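SCARECROW-LIKE protein 7 (Oryza sativa Japonica Group, PDB 5HYZ) is probably a transcription factor of plant development and abiotic stress resistance, which forms homodimers and binds DNA through its GRAS domain. Local coordinates at residues L167-F170 and A171-L174. Numbering follows the deposited sequence.
Sequences LRDF and AKLL
F170 and L174, one helical turn apart, meet on the buried side of helix 157-174. Carbon CD1 of L174 lies 3.9 Å from CE2 of F170. The distance from L174 CD1 to F170 CD2 is 4.1 Å, almost as short, and the methyl group meets this CD2-CE2 side of the ring obliquely. With CG of F170 anti to its backbone N (chi1 -171°), the ring stands outward from the helix, and L174, its CG anti to the carbonyl carbon (chi1 -52°), brings CD1 up to it. Q129 of helix 122-132 touches both residues, and S334 of the second subunit also packs on both, placing the pair at the dimer interface.

On the solvent side D169 and K172 run alongside each other, pointing the same way. Their salt bridge is long, 3.7 Å from OD1 to NZ, and both residues are exposed, which argues for a loose pairing. The inner part of the extended lysine chain packs more closely, its CG 3.4 Å from the carbonyl O of R168.

The i to i+4 backbone bonding weakens along the segment. A171 N bonds to L167 O with an N-H...O angle of 162°. The bond from L174 N to F170 O is weak, at 3.3 Å. L167 and A171 face F178 of strand 177-182. This is the C-terminal part of the crossover helix in a Rossmann-like beta-alpha-beta unit, strand 141-148, helix 157-174, strand 177-182, of the GRAS domain.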
# COMPACT_ATOMS: atom_id res chain seq x y z
N LEU A 167 -9.46 -15.93 -4.61
CA LEU A 167 -10.67 -15.14 -4.44
C LEU A 167 -11.79 -15.91 -3.75
O LEU A 167 -12.54 -15.38 -2.94
CB LEU A 167 -11.23 -14.62 -5.77
CG LEU A 167 -10.32 -13.55 -6.42
CD1 LEU A 167 -10.85 -13.28 -7.86
CD2 LEU A 167 -10.44 -12.24 -5.57
N ARG A 168 -11.92 -17.21 -4.08
CA ARG A 168 -12.97 -17.99 -3.42
C ARG A 168 -12.66 -18.16 -1.93
O ARG A 168 -13.58 -18.07 -1.10
CB ARG A 168 -13.09 -19.39 -4.11
CG ARG A 168 -13.82 -19.30 -5.46
CD ARG A 168 -13.72 -20.73 -6.23
NE ARG A 168 -14.41 -20.65 -7.56
CZ ARG A 168 -15.71 -20.81 -7.71
NH1 ARG A 168 -16.49 -21.08 -6.65
NH2 ARG A 168 -16.24 -20.72 -8.93
N ASP A 169 -11.38 -18.35 -1.58
CA ASP A 169 -11.01 -18.46 -0.13
C ASP A 169 -11.32 -17.14 0.59
O ASP A 169 -11.84 -17.08 1.73
CB ASP A 169 -9.53 -18.83 0.05
CG ASP A 169 -9.23 -20.29 -0.37
OD1 ASP A 169 -10.18 -21.08 -0.58
OD2 ASP A 169 -8.04 -20.61 -0.53
N PHE A 170 -11.05 -16.03 -0.12
CA PHE A 170 -11.34 -14.71 0.50
C PHE A 170 -12.81 -14.47 0.74
O PHE A 170 -13.27 -13.97 1.81
CB PHE A 170 -10.74 -13.63 -0.43
CG PHE A 170 -10.75 -12.23 0.16
CD1 PHE A 170 -9.82 -11.89 1.11
CD2 PHE A 170 -11.69 -11.27 -0.26
CE1 PHE A 170 -9.82 -10.63 1.68
CE2 PHE A 170 -11.71 -9.99 0.34
CZ PHE A 170 -10.73 -9.69 1.28
N ALA A 171 -13.62 -14.82 -0.27
CA ALA A 171 -15.04 -14.66 -0.15
C ALA A 171 -15.60 -15.50 1.02
O ALA A 171 -16.58 -15.09 1.63
CB ALA A 171 -15.77 -15.08 -1.48
N LYS A 172 -15.03 -16.69 1.23
CA LYS A 172 -15.47 -17.47 2.43
C LYS A 172 -15.31 -16.66 3.73
O LYS A 172 -16.20 -16.69 4.61
CB LYS A 172 -14.69 -18.75 2.54
CG LYS A 172 -15.13 -19.70 1.45
CD LYS A 172 -14.22 -20.93 1.52
CE LYS A 172 -14.54 -21.91 0.39
NZ LYS A 172 -13.37 -22.81 0.30
N LEU A 173 -14.21 -15.90 3.80
CA LEU A 173 -13.97 -15.08 5.01
C LEU A 173 -14.90 -13.87 5.13
O LEU A 173 -14.94 -13.21 6.17
CB LEU A 173 -12.54 -14.57 5.01
CG LEU A 173 -11.46 -15.62 5.00
CD1 LEU A 173 -10.11 -14.91 5.00
CD2 LEU A 173 -11.61 -16.56 6.17
N LEU A 174 -15.65 -13.57 4.06
CA LEU A 174 -16.73 -12.58 4.14
C LEU A 174 -18.12 -13.12 4.31
O LEU A 174 -19.06 -12.33 4.42
CB LEU A 174 -16.75 -11.72 2.85
CG LEU A 174 -15.41 -11.08 2.47
CD1 LEU A 174 -15.49 -10.60 0.98
CD2 LEU A 174 -15.07 -9.91 3.38